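Local coordinates for protein arginine decarboxylase (Campylobacter jejuni subsp. jejuni, PDB 3NZP) that probably catalyses the pyridoxal 5'-phosphate-dependent decarboxylation of arginine to agmatine, a step in bacterial polyamine and spermidine biosynthesis, at residues L118-N123 against A147-N152; I254-R259 against E308-L313; G274-Y279 against K286-T291; D480-S485 against N528-P533. One frame throughout, in Å; residues are numbered along the deposited sequence.

Contact 1: residues L118-N123 against A147-N152; sequences LAMAYN and AEMGHN
The imidazole of His151 presents its edge to the C-terminal end of helix 113-122, with the carbonyl oxygens of Met120 and Asn123 both near the ring plane. CE1 lies 3.0 Å from Met120 O, while NE2 donates a weak but fairly straight hydrogen bond to Asn123 O (3.3 Å, 160° at the hydrogen). The flat amide of Asn123 slides past the ring in the opposite direction, its plane turned by 44°, and brings ND2 to 3.6 Å from His151 CD2. That ND2 is spent on Ala127 O, just before strand 128-131.

Beside this polar patch two selenomethionines cross at about a right angle. Each is bent at its last torsion, and the methyl CE of Met120 packs on the end of Met149, 3.8 Å from its SE. Met120 also packs on Ile142, Ile145 and Ala146 of helix 137-148. That helix closes with a Schellman motif at Gly150, after which the chain turns through His151 toward strand 152-157 of the barrel.

Arg577 of the second subunit donates to Met120 O and, weakly, to Asn123 O. Asn123 O thus meets an imidazole N-H from its own chain, and both carbonyls meet a guanidinium from the partner, a grouping that would probably be helped by the partial negative charge of a helix C-terminus.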
loop_
_atom_site.group_PDB
_atom_site.type_symbol
_atom_site.label_atom_id
_atom_site.label_comp_id
_atom_site.label_asym_id
_atom_site.label_seq_id
_atom_site.Cartn_x
_atom_site.Cartn_y
_atom_site.Cartn_z
ATOM N N LEU B 118 3.423 23.657 -0.308
ATOM C CA LEU B 118 4.073 23.386 0.966
ATOM C C LEU B 118 5.497 23.934 0.917
ATOM O O LEU B 118 5.902 24.750 1.747
ATOM C CB LEU B 118 4.143 21.881 1.218
ATOM C CG LEU B 118 4.055 21.352 2.657
ATOM C CD1 LEU B 118 4.924 20.118 2.743
ATOM C CD2 LEU B 118 4.503 22.398 3.691
ATOM N N ALA B 119 6.251 23.471 -0.072
ATOM C CA ALA B 119 7.628 23.894 -0.246
ATOM C C ALA B 119 7.741 25.409 -0.235
ATOM O O ALA B 119 8.606 25.966 0.431
ATOM C CB ALA B 119 8.173 23.343 -1.530
HETATM N N MSE B 120 6.862 26.074 -0.974
HETATM C CA MSE B 120 6.875 27.525 -1.055
HETATM C C MSE B 120 6.678 28.202 0.279
HETATM O O MSE B 120 7.014 29.373 0.448
HETATM C CB MSE B 120 5.796 27.997 -2.000
HETATM C CG MSE B 120 6.169 27.794 -3.417
HETATM SE SE MSE B 120 4.687 28.072 -4.563
HETATM C CE MSE B 120 4.251 29.897 -3.988
ATOM N N ALA B 121 6.123 27.469 1.230
ATOM C CA ALA B 121 5.876 28.041 2.538
ATOM C C ALA B 121 6.996 27.761 3.528
ATOM O O ALA B 121 7.453 28.682 4.204
ATOM C CB ALA B 121 4.545 27.536 3.081
ATOM N N TYR B 122 7.448 26.506 3.605
ATOM C CA TYR B 122 8.501 26.133 4.554
ATOM C C TYR B 122 9.957 26.184 4.078
ATOM O O TYR B 122 10.874 26.311 4.901
ATOM C CB TYR B 122 8.210 24.754 5.154
ATOM C CG TYR B 122 7.042 24.767 6.101
ATOM C CD1 TYR B 122 5.736 24.751 5.624
ATOM C CD2 TYR B 122 7.240 24.884 7.473
ATOM C CE1 TYR B 122 4.647 24.861 6.493
ATOM C CE2 TYR B 122 6.166 24.997 8.355
ATOM C CZ TYR B 122 4.872 24.989 7.862
ATOM O OH TYR B 122 3.807 25.134 8.731
ATOM N N ASN B 123 10.178 26.086 2.769
ATOM C CA ASN B 123 11.536 26.142 2.235
ATOM C C ASN B 123 12.163 27.476 2.602
ATOM O O ASN B 123 11.546 28.520 2.399
ATOM C CB ASN B 123 11.541 26.010 0.709
ATOM C CG ASN B 123 12.946 26.075 0.131
ATOM O OD1 ASN B 123 13.785 25.217 0.424
ATOM N ND2 ASN B 123 13.216 27.094 -0.677
ATOM N N ALA B 147 8.790 32.308 -7.931
ATOM C CA ALA B 147 9.978 33.030 -8.360
ATOM C C ALA B 147 9.835 34.496 -7.974
ATOM O O ALA B 147 10.759 35.099 -7.415
ATOM C CB ALA B 147 10.136 32.908 -9.860
ATOM N N GLU B 148 8.659 35.052 -8.273
ATOM C CA GLU B 148 8.332 36.455 -8.001
ATOM C C GLU B 148 8.347 36.702 -6.506
ATOM O O GLU B 148 8.617 37.800 -6.038
ATOM C CB GLU B 148 6.954 36.767 -8.590
ATOM C CG GLU B 148 6.897 36.480 -10.086
ATOM C CD GLU B 148 5.494 36.258 -10.618
ATOM O OE1 GLU B 148 4.553 36.144 -9.801
ATOM O OE2 GLU B 148 5.342 36.186 -11.870
HETATM N N MSE B 149 8.074 35.644 -5.766
HETATM C CA MSE B 149 8.026 35.680 -4.317
HETATM C C MSE B 149 9.428 35.802 -3.738
HETATM O O MSE B 149 9.593 36.069 -2.551
HETATM C CB MSE B 149 7.391 34.390 -3.851
HETATM C CG MSE B 149 6.992 34.341 -2.414
HETATM SE SE MSE B 149 5.993 32.699 -2.204
HETATM C CE MSE B 149 4.438 33.172 -3.353
ATOM N N GLY B 150 10.426 35.584 -4.592
ATOM C CA GLY B 150 11.816 35.659 -4.183
ATOM C C GLY B 150 12.502 34.313 -3.954
ATOM O O GLY B 150 13.622 34.257 -3.436
ATOM N N HIS B 151 11.849 33.227 -4.347
ATOM C CA HIS B 151 12.401 31.890 -4.157
ATOM C C HIS B 151 13.341 31.437 -5.253
ATOM O O HIS B 151 13.260 31.887 -6.389
ATOM C CB HIS B 151 11.273 30.863 -4.039
ATOM C CG HIS B 151 10.929 30.509 -2.632
ATOM N ND1 HIS B 151 9.628 30.371 -2.198
ATOM C CD2 HIS B 151 11.715 30.259 -1.558
ATOM C CE1 HIS B 151 9.628 30.054 -0.915
ATOM N NE2 HIS B 151 10.882 29.979 -0.504
ATOM N N ASN B 152 14.234 30.524 -4.908
ATOM C CA ASN B 152 15.164 30.007 -5.886
ATOM C C ASN B 152 14.547 28.740 -6.475
ATOM O O ASN B 152 14.991 27.631 -6.179
ATOM C CB ASN B 152 16.470 29.687 -5.197
ATOM C CG ASN B 152 17.489 29.131 -6.137
ATOM O OD1 ASN B 152 18.604 28.817 -5.729
ATOM N ND2 ASN B 152 17.123 29.003 -7.409
#

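Contact 2: residues I254-R259 against E308-L313; sequences IYTELR and EQKKDL
Tyr255 and Leu313 join helix 242-260 to the turn that follows helix 292-309, two outer helices of the TIM-barrel domain. The latter helix ends in a Schellman motif with Lys311 at C-prime, and Lys310, Asp312 and Leu313 direct their side chains at the neighbouring helix.

Two hydrogen bonds cross the contact. Tyr255 OH donates to Leu313 O at 2.7 Å from 35° above the carbonyl plane, and Lys310 NZ donates to Thr256 OG1 at 3.2 Å. Asn253 serves both partners of the second bond, its OD1 accepting from the ammonium and its O pairing with the threonine hydroxyl.

Apolar contact comes from the alkyl chain of Lys310, which crosses Thr256 at about a right angle with Lys310 CG 3.8 Å from Thr256 CG2. Arg259 CG rests over one face of the Tyr255 ring, offset toward its rim.

The charged pairs are long. Glu257 OE2 stands 3.7 Å from Lys310 NZ, while Glu257 OE1 accepts from Leu399 N of the second subunit. Asp312 OD2 sits over one face of the Arg259 guanidinium, 3.8 Å from NE, where no N-H points at it. The same OD2 accepts from Leu313 N, on the anti side of the carboxylate, at 2.7 Å.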
loop_
_atom_site.group_PDB
_atom_site.type_symbol
_atom_site.label_atom_id
_atom_site.label_comp_id
_atom_site.label_asym_id
_atom_site.label_seq_id
_atom_site.Cartn_x
_atom_site.Cartn_y
_atom_site.Cartn_z
ATOM N N ILE B 254 26.296 14.582 -21.652
ATOM C CA ILE B 254 25.155 15.330 -22.181
ATOM C C ILE B 254 25.320 16.765 -21.692
ATOM O O ILE B 254 25.113 17.721 -22.437
ATOM C CB ILE B 254 23.797 14.746 -21.670
ATOM C CG1 ILE B 254 23.533 13.390 -22.327
ATOM C CG2 ILE B 254 22.649 15.683 -21.998
ATOM C CD1 ILE B 254 22.222 12.776 -21.962
ATOM N N TYR B 255 25.707 16.905 -20.431
ATOM C CA TYR B 255 25.932 18.210 -19.832
ATOM C C TYR B 255 26.931 19.021 -20.655
ATOM O O TYR B 255 26.621 20.122 -21.095
ATOM C CB TYR B 255 26.462 18.029 -18.419
ATOM C CG TYR B 255 27.173 19.235 -17.872
ATOM C CD1 TYR B 255 26.465 20.356 -17.454
ATOM C CD2 TYR B 255 28.556 19.237 -17.734
ATOM C CE1 TYR B 255 27.127 21.449 -16.901
ATOM C CE2 TYR B 255 29.224 20.316 -17.186
ATOM C CZ TYR B 255 28.509 21.415 -16.767
ATOM O OH TYR B 255 29.176 22.467 -16.181
ATOM N N THR B 256 28.132 18.480 -20.859
ATOM C CA THR B 256 29.153 19.187 -21.633
ATOM C C THR B 256 28.662 19.511 -23.043
ATOM O O THR B 256 28.775 20.648 -23.493
ATOM C CB THR B 256 30.489 18.380 -21.744
ATOM O OG1 THR B 256 30.248 17.113 -22.368
ATOM C CG2 THR B 256 31.103 18.157 -20.373
ATOM N N GLU B 257 28.115 18.516 -23.737
ATOM C CA GLU B 257 27.617 18.724 -25.091
ATOM C C GLU B 257 26.593 19.851 -25.175
ATOM O O GLU B 257 26.549 20.599 -26.157
ATOM C CB GLU B 257 26.987 17.442 -25.628
ATOM C CG GLU B 257 27.981 16.458 -26.170
ATOM C CD GLU B 257 28.776 17.028 -27.329
ATOM O OE1 GLU B 257 28.147 17.570 -28.269
ATOM O OE2 GLU B 257 30.024 16.932 -27.302
ATOM N N LEU B 258 25.762 19.958 -24.145
ATOM C CA LEU B 258 24.736 20.977 -24.101
ATOM C C LEU B 258 25.366 22.342 -23.895
ATOM O O LEU B 258 24.897 23.337 -24.445
ATOM C CB LEU B 258 23.737 20.663 -22.987
ATOM C CG LEU B 258 22.299 20.299 -23.384
ATOM C CD1 LEU B 258 22.228 19.615 -24.730
ATOM C CD2 LEU B 258 21.727 19.398 -22.316
ATOM N N ARG B 259 26.435 22.403 -23.111
ATOM C CA ARG B 259 27.086 23.684 -22.898
ATOM C C ARG B 259 27.751 24.162 -24.179
ATOM O O ARG B 259 27.696 25.345 -24.520
ATOM C CB ARG B 259 28.139 23.590 -21.813
ATOM C CG ARG B 259 27.591 23.293 -20.458
ATOM C CD ARG B 259 28.551 23.826 -19.435
ATOM N NE ARG B 259 28.848 25.218 -19.745
ATOM C CZ ARG B 259 29.413 26.069 -18.902
ATOM N NH1 ARG B 259 29.748 25.672 -17.684
ATOM N NH2 ARG B 259 29.628 27.322 -19.279
ATOM N N GLU B 308 37.343 17.651 -17.397
ATOM C CA GLU B 308 38.695 17.818 -17.904
ATOM C C GLU B 308 38.779 17.383 -19.360
ATOM O O GLU B 308 39.244 18.140 -20.201
ATOM C CB GLU B 308 39.684 17.034 -17.053
ATOM C CG GLU B 308 39.684 17.458 -15.603
ATOM C CD GLU B 308 40.773 16.774 -14.786
ATOM O OE1 GLU B 308 40.973 15.545 -14.957
ATOM O OE2 GLU B 308 41.420 17.472 -13.963
ATOM N N GLN B 309 38.315 16.177 -19.665
ATOM C CA GLN B 309 38.359 15.684 -21.034
ATOM C C GLN B 309 37.789 16.694 -22.014
ATOM O O GLN B 309 38.454 17.082 -22.972
ATOM C CB GLN B 309 37.587 14.374 -21.173
ATOM C CG GLN B 309 37.430 13.921 -22.621
ATOM C CD GLN B 309 36.617 12.653 -22.759
ATOM O OE1 GLN B 309 35.484 12.574 -22.271
ATOM N NE2 GLN B 309 37.185 11.651 -23.428
ATOM N N LYS B 310 36.555 17.120 -21.780
ATOM C CA LYS B 310 35.912 18.083 -22.655
ATOM C C LYS B 310 36.408 19.478 -22.312
ATOM O O LYS B 310 35.928 20.470 -22.856
ATOM C CB LYS B 310 34.397 18.013 -22.476
ATOM C CG LYS B 310 33.805 16.622 -22.645
ATOM C CD LYS B 310 34.116 16.049 -24.019
ATOM C CE LYS B 310 33.188 14.881 -24.387
ATOM N NZ LYS B 310 31.723 15.240 -24.509
ATOM N N LYS B 311 37.387 19.539 -21.412
ATOM C CA LYS B 311 37.971 20.806 -20.943
ATOM C C LYS B 311 36.920 21.889 -20.787
ATOM O O LYS B 311 37.069 23.010 -21.271
ATOM C CB LYS B 311 39.107 21.274 -21.862
ATOM C CG LYS B 311 38.804 21.219 -23.333
ATOM C CD LYS B 311 40.077 21.340 -24.151
ATOM C CE LYS B 311 39.764 21.241 -25.640
ATOM N NZ LYS B 311 40.975 21.408 -26.486
ATOM N N ASP B 312 35.852 21.515 -20.086
ATOM C CA ASP B 312 34.734 22.400 -19.808
ATOM C C ASP B 312 34.696 22.675 -18.317
ATOM O O ASP B 312 35.600 22.282 -17.570
ATOM C CB ASP B 312 33.435 21.747 -20.259
ATOM C CG ASP B 312 32.402 22.760 -20.704
ATOM O OD1 ASP B 312 31.588 22.415 -21.589
ATOM O OD2 ASP B 312 32.403 23.898 -20.177
ATOM N N LEU B 313 33.638 23.348 -17.891
ATOM C CA LEU B 313 33.454 23.716 -16.489
ATOM C C LEU B 313 32.909 22.602 -15.601
ATOM O O LEU B 313 31.871 22.010 -15.900
ATOM C CB LEU B 313 32.513 24.918 -16.414
ATOM C CG LEU B 313 32.061 25.273 -15.009
ATOM C CD1 LEU B 313 33.254 25.771 -14.216
ATOM C CD2 LEU B 313 30.968 26.317 -15.078
#

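Contact 3: residues G274-Y279 against K286-T291; sequences GLAVEY and KSRNYT. With PLP (pyridoxal-5'-phosphate), chain E.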
loop_
_atom_site.group_PDB
_atom_site.type_symbol
_atom_site.label_atom_id
_atom_site.label_comp_id
_atom_site.label_asym_id
_atom_site.label_seq_id
_atom_site.Cartn_x
_atom_site.Cartn_y
_atom_site.Cartn_z
ATOM N N GLY B 274 18.259 7.836 -5.093
ATOM C CA GLY B 274 18.927 6.566 -5.347
ATOM C C GLY B 274 19.906 6.105 -4.286
ATOM O O GLY B 274 20.155 4.910 -4.158
ATOM N N LEU B 275 20.476 7.055 -3.549
ATOM C CA LEU B 275 21.415 6.739 -2.485
ATOM C C LEU B 275 20.679 5.725 -1.627
ATOM O O LEU B 275 19.621 6.037 -1.067
ATOM C CB LEU B 275 21.701 7.988 -1.665
ATOM C CG LEU B 275 23.078 8.086 -1.018
ATOM C CD1 LEU B 275 23.031 9.164 0.056
ATOM C CD2 LEU B 275 23.475 6.746 -0.421
ATOM N N ALA B 276 21.223 4.513 -1.534
ATOM C CA ALA B 276 20.580 3.452 -0.764
ATOM C C ALA B 276 20.777 3.575 0.741
ATOM O O ALA B 276 21.697 4.240 1.219
ATOM C CB ALA B 276 21.064 2.099 -1.254
ATOM N N VAL B 277 19.894 2.928 1.491
ATOM C CA VAL B 277 19.975 2.934 2.951
ATOM C C VAL B 277 20.259 1.510 3.427
ATOM O O VAL B 277 19.770 0.553 2.832
ATOM C CB VAL B 277 18.642 3.428 3.578
ATOM C CG1 VAL B 277 18.572 3.057 5.048
ATOM C CG2 VAL B 277 18.528 4.936 3.419
ATOM N N GLU B 278 21.055 1.363 4.482
ATOM C CA GLU B 278 21.339 0.026 4.986
ATOM C C GLU B 278 20.231 -0.454 5.927
ATOM O O GLU B 278 20.096 0.057 7.037
ATOM C CB GLU B 278 22.671 -0.005 5.725
ATOM C CG GLU B 278 23.057 -1.417 6.126
ATOM C CD GLU B 278 23.095 -2.344 4.919
ATOM O OE1 GLU B 278 23.928 -2.102 4.011
ATOM O OE2 GLU B 278 22.285 -3.299 4.872
ATOM N N TYR B 279 19.452 -1.436 5.480
ATOM C CA TYR B 279 18.332 -1.974 6.255
ATOM C C TYR B 279 18.642 -3.335 6.870
ATOM O O TYR B 279 17.985 -3.780 7.814
ATOM C CB TYR B 279 17.101 -2.095 5.349
ATOM C CG TYR B 279 16.435 -0.775 5.000
ATOM C CD1 TYR B 279 15.574 -0.157 5.900
ATOM C CD2 TYR B 279 16.645 -0.158 3.766
ATOM C CE1 TYR B 279 14.930 1.037 5.585
ATOM C CE2 TYR B 279 16.004 1.045 3.435
ATOM C CZ TYR B 279 15.147 1.631 4.353
ATOM O OH TYR B 279 14.483 2.813 4.057
ATOM N N LYS B 286 24.279 -7.310 3.429
ATOM C CA LYS B 286 24.209 -5.870 3.164
ATOM C C LYS B 286 23.119 -5.475 2.151
ATOM O O LYS B 286 22.899 -6.172 1.160
ATOM C CB LYS B 286 25.569 -5.397 2.640
ATOM C CG LYS B 286 26.290 -4.382 3.508
ATOM C CD LYS B 286 26.754 -4.973 4.823
ATOM C CE LYS B 286 27.442 -3.904 5.675
ATOM N NZ LYS B 286 28.019 -4.447 6.943
ATOM N N SER B 287 22.446 -4.353 2.395
ATOM C CA SER B 287 21.404 -3.887 1.481
ATOM C C SER B 287 22.034 -3.270 0.242
ATOM O O SER B 287 21.592 -3.503 -0.884
ATOM C CB SER B 287 20.504 -2.842 2.149
ATOM O OG SER B 287 19.616 -3.428 3.077
ATOM N N ARG B 288 23.056 -2.452 0.455
ATOM C CA ARG B 288 23.746 -1.820 -0.655
ATOM C C ARG B 288 25.183 -2.280 -0.626
ATOM O O ARG B 288 25.732 -2.509 0.442
ATOM C CB ARG B 288 23.698 -0.296 -0.545
ATOM C CG ARG B 288 24.193 0.282 0.758
ATOM C CD ARG B 288 24.354 1.787 0.588
ATOM N NE ARG B 288 24.307 2.561 1.834
ATOM C CZ ARG B 288 25.136 2.405 2.861
ATOM N NH1 ARG B 288 26.094 1.487 2.818
ATOM N NH2 ARG B 288 25.020 3.187 3.925
ATOM N N ASN B 289 25.790 -2.410 -1.801
ATOM C CA ASN B 289 27.174 -2.857 -1.889
ATOM C C ASN B 289 28.151 -1.713 -1.923
ATOM O O ASN B 289 29.292 -1.872 -2.321
ATOM C CB ASN B 289 27.395 -3.690 -3.142
ATOM C CG ASN B 289 27.342 -2.851 -4.423
ATOM O OD1 ASN B 289 28.130 -1.916 -4.618
ATOM N ND2 ASN B 289 26.407 -3.186 -5.301
ATOM N N TYR B 290 27.741 -0.549 -1.504
ATOM C CA TYR B 290 28.719 0.584 -1.593
ATOM C C TYR B 290 28.629 1.543 -0.385
ATOM O O TYR B 290 27.624 1.496 0.355
ATOM C CB TYR B 290 28.545 1.393 -2.881
ATOM C CG TYR B 290 27.177 2.018 -2.996
ATOM C CD1 TYR B 290 26.925 3.296 -2.535
ATOM C CD2 TYR B 290 26.137 1.338 -3.566
ATOM C CE1 TYR B 290 25.625 3.899 -2.657
ATOM C CE2 TYR B 290 24.847 1.884 -3.708
ATOM C CZ TYR B 290 24.586 3.160 -3.252
ATOM O OH TYR B 290 23.339 3.677 -3.392
ATOM N N THR B 291 29.577 2.445 -0.146
ATOM C CA THR B 291 29.464 3.373 1.017
ATOM C C THR B 291 29.086 4.790 0.569
ATOM O O THR B 291 29.169 5.114 -0.613
ATOM C CB THR B 291 30.792 3.460 1.792
ATOM O OG1 THR B 291 31.733 4.241 1.048
ATOM C CG2 THR B 291 31.363 2.076 2.022
HETATM N N1 PLP E . 14.180 12.589 -7.132
HETATM C C2 PLP E . 13.070 12.470 -7.868
HETATM C C2A PLP E . 12.939 13.280 -9.130
HETATM C C3 PLP E . 12.017 11.605 -7.446
HETATM O O3 PLP E . 10.872 11.484 -8.194
HETATM C C4 PLP E . 12.204 10.835 -6.218
HETATM C C4A PLP E . 11.157 9.912 -5.733
HETATM C C5 PLP E . 13.435 11.023 -5.479
HETATM C C6 PLP E . 14.395 11.907 -5.991
HETATM C C5A PLP E . 13.716 10.269 -4.171
HETATM O O4P PLP E . 14.631 9.177 -4.377
HETATM P P PLP E . 14.885 8.452 -2.949
HETATM O O1P PLP E . 16.025 7.527 -3.091
HETATM O O2P PLP E . 15.227 9.519 -1.806
HETATM O O3P PLP E . 13.590 7.615 -2.523
#
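Arg288 lies against Ala276 from its first side-chain atom, CB being 3.6 Å from the CB of the alanine. CG is set between the backbone N and the carbonyl carbon (chi1 54°) and passes near Glu278 OE1; from there the chain runs extended to NE. CD lies over the centre of the Tyr290 ring, 4.0 Å above its plane, a CH-pi-like packing within 286-291. NE donates to Ala276 O at 3.2 Å; the oxygen is in the guanidinium plane, but the donor stands 66° above the carbonyl plane. At the tip, NH1 makes a weak bond to Tyr290 O, and Glu278 CB rests over one face of the guanidinium.

Beyond this arm, the Glu278 carboxylate, on a chain bent at chi2, straddles the backbone N of Ser287. OE2 accepts from it at 2.7 Å through the syn lone pair, and OE1 takes a weaker share of the same N-H at 3.1 Å. Ser287 OG in turn accepts from Tyr279 N at 3.1 Å. Tyr290 OH accepts from Ala276 N at 2.9 Å and is also hydrogen-bonded to Ile238 O.

These bonds hold the middle and the Tyr279 end of 274-279, which has no regular secondary structure. Tyr279 OH also pairs with Arg323, and at the other end Gly274 N donates to O1P of the cofactor at 3.0 Å. The arrangement is that of the glycine-containing phosphate-binding loop after strand 268-272 in a fold-type III, TIM-barrel PLP enzyme.

Contact 4: residues D480-S485 against N528-P533; sequences DITCDS and NLFTHP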
loop_
_atom_site.group_PDB
_atom_site.type_symbol
_atom_site.label_atom_id
_atom_site.label_comp_id
_atom_site.label_asym_id
_atom_site.label_seq_id
_atom_site.Cartn_x
_atom_site.Cartn_y
_atom_site.Cartn_z
ATOM N N ASP B 480 1.008 -8.608 13.684
ATOM C CA ASP B 480 0.158 -7.544 14.198
ATOM C C ASP B 480 -1.279 -7.996 14.452
ATOM O O ASP B 480 -1.671 -9.104 14.083
ATOM C CB ASP B 480 0.156 -6.353 13.236
ATOM C CG ASP B 480 -0.680 -6.604 11.994
ATOM O OD1 ASP B 480 -0.763 -5.693 11.135
ATOM O OD2 ASP B 480 -1.261 -7.709 11.875
ATOM N N ILE B 481 -2.059 -7.126 15.084
ATOM C CA ILE B 481 -3.446 -7.422 15.402
ATOM C C ILE B 481 -4.344 -7.169 14.201
ATOM O O ILE B 481 -4.972 -6.125 14.094
ATOM C CB ILE B 481 -3.921 -6.567 16.579
ATOM C CG1 ILE B 481 -3.571 -5.096 16.311
ATOM C CG2 ILE B 481 -3.271 -7.059 17.866
ATOM C CD1 ILE B 481 -4.219 -4.089 17.259
ATOM N N THR B 482 -4.393 -8.130 13.288
ATOM C CA THR B 482 -5.220 -8.008 12.096
ATOM C C THR B 482 -5.712 -9.382 11.658
ATOM O O THR B 482 -5.002 -10.382 11.800
ATOM C CB THR B 482 -4.431 -7.366 10.933
ATOM O OG1 THR B 482 -4.032 -6.040 11.300
ATOM C CG2 THR B 482 -5.291 -7.287 9.682
ATOM N N CYS B 483 -6.935 -9.429 11.137
ATOM C CA CYS B 483 -7.518 -10.683 10.665
ATOM C C CYS B 483 -6.616 -11.262 9.579
ATOM O O CYS B 483 -6.112 -12.390 9.694
ATOM C CB CYS B 483 -8.910 -10.432 10.085
ATOM S SG CYS B 483 -9.995 -9.537 11.181
ATOM N N ASP B 484 -6.424 -10.458 8.534
ATOM C CA ASP B 484 -5.597 -10.815 7.389
ATOM C C ASP B 484 -4.288 -11.448 7.820
ATOM O O ASP B 484 -3.462 -10.818 8.478
ATOM C CB ASP B 484 -5.308 -9.577 6.528
ATOM C CG ASP B 484 -4.303 -9.855 5.415
ATOM O OD1 ASP B 484 -4.510 -10.811 4.638
ATOM O OD2 ASP B 484 -3.306 -9.110 5.314
ATOM N N SER B 485 -4.111 -12.705 7.439
ATOM C CA SER B 485 -2.907 -13.435 7.776
ATOM C C SER B 485 -1.714 -12.854 7.029
ATOM O O SER B 485 -0.571 -13.104 7.395
ATOM C CB SER B 485 -3.070 -14.920 7.429
ATOM O OG SER B 485 -3.284 -15.113 6.040
ATOM N N ASN B 528 -7.605 -2.127 8.548
ATOM C CA ASN B 528 -8.888 -2.176 9.259
ATOM C C ASN B 528 -9.163 -0.901 10.046
ATOM O O ASN B 528 -9.472 -0.951 11.234
ATOM C CB ASN B 528 -8.932 -3.381 10.209
ATOM C CG ASN B 528 -8.920 -4.711 9.472
ATOM O OD1 ASN B 528 -8.885 -5.780 10.088
ATOM N ND2 ASN B 528 -8.955 -4.650 8.146
ATOM N N LEU B 529 -9.057 0.241 9.369
ATOM C CA LEU B 529 -9.287 1.561 9.965
ATOM C C LEU B 529 -8.314 1.927 11.078
ATOM O O LEU B 529 -8.543 2.902 11.793
ATOM C CB LEU B 529 -10.732 1.694 10.478
ATOM C CG LEU B 529 -11.791 1.871 9.388
ATOM C CD1 LEU B 529 -13.198 1.930 9.967
ATOM C CD2 LEU B 529 -11.470 3.148 8.625
ATOM N N PHE B 530 -7.236 1.159 11.236
ATOM C CA PHE B 530 -6.255 1.481 12.276
ATOM C C PHE B 530 -5.533 2.741 11.819
ATOM O O PHE B 530 -4.644 2.679 10.971
ATOM C CB PHE B 530 -5.244 0.333 12.474
ATOM C CG PHE B 530 -5.823 -0.887 13.139
ATOM C CD1 PHE B 530 -6.218 -1.988 12.388
ATOM C CD2 PHE B 530 -6.012 -0.917 14.517
ATOM C CE1 PHE B 530 -6.801 -3.105 13.004
ATOM C CE2 PHE B 530 -6.594 -2.028 15.143
ATOM C CZ PHE B 530 -6.989 -3.120 14.384
ATOM N N THR B 531 -5.925 3.887 12.370
ATOM C CA THR B 531 -5.313 5.156 11.973
ATOM C C THR B 531 -3.884 5.329 12.455
ATOM O O THR B 531 -3.403 4.581 13.308
ATOM C CB THR B 531 -6.129 6.371 12.472
ATOM O OG1 THR B 531 -6.060 6.448 13.904
ATOM C CG2 THR B 531 -7.585 6.255 12.019
ATOM N N HIS B 532 -3.213 6.328 11.891
ATOM C CA HIS B 532 -1.827 6.622 12.233
ATOM C C HIS B 532 -1.696 6.601 13.762
ATOM O O HIS B 532 -2.528 7.161 14.475
ATOM C CB HIS B 532 -1.442 7.987 11.639
ATOM C CG HIS B 532 0.010 8.330 11.770
ATOM N ND1 HIS B 532 0.723 8.131 12.934
ATOM C CD2 HIS B 532 0.861 8.947 10.912
ATOM C CE1 HIS B 532 1.945 8.614 12.790
ATOM N NE2 HIS B 532 2.054 9.117 11.573
ATOM N N PRO B 533 -0.669 5.916 14.279
ATOM C CA PRO B 533 -0.473 5.842 15.724
ATOM C C PRO B 533 -0.033 7.175 16.304
ATOM O O PRO B 533 0.324 8.085 15.566
ATOM C CB PRO B 533 0.590 4.749 15.870
ATOM C CG PRO B 533 1.376 4.870 14.618
ATOM C CD PRO B 533 0.315 5.081 13.571
#
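Ile481 reaches Phe530 through two torsions: chi1 (50°) sets CG1 between the backbone N and the carbonyl carbon, and chi2, near anti at 168°, carries CD1 on to the ring. The phenylalanine CG is anti to its own carbonyl carbon (chi1 -71°). The two side chains approach at a slant, and Ile481 CD1 comes to 3.8 Å from Phe530 CE2. The carbonyl of the same isoleucine borders the ring too, with Ile481 O 3.6 Å from Phe530 CZ. Ile481 is the centre of an inverse gamma turn, whose bond from Thr482 N to Asp480 O is weak.

A second cluster gathers around the amide oxygen of Asn528. Thr482 CG2 lies 3.9 Å from Asn528 OD1, and Cys483 SG is 4.1 Å from the same oxygen. No hydrogen bond joins the two segments, which meet by van der Waals packing.

Both belong to loops of the predominantly beta part of the chain: residues 528-533 lead into strand 534-540, and residues 480-485 come at the end of strand 479-480. As in other fold-type III decarboxylases, the active site here forms at the dimer interface: Cys483, the predicted proton donor, touches a bound PLP and packs on Gly133 of the second subunit. Asn528 packs on Lys86 of that subunit, and its backbone O is hydrogen-bonded to Ser112 OG there. The Phe530 ring also meets that of Tyr605, and Ile481 packs on Leu606.

In the fold
Contacts 1, 2 and 3 belong to the PLP-binding barrel, and contact 4 to loops of the mixed-sheet region. Contacts 1 and 2 each pair outer helices near their ends and touch the second subunit; the first is buried, with a weak imidazole bond beside selenomethionine packing, whereas the second is partly exposed, with two long ion pairs. Contact 3, buried, folds a single loop after strand 268-272 on itself; it leads into helix 292-309 at its N-terminal end, the helix whose C-terminal end contact 2 holds. Contact 4, also buried, has no hydrogen bond across it. Contacts 3 and 4 each reach a PLP, though their centres lie 30 Å apart.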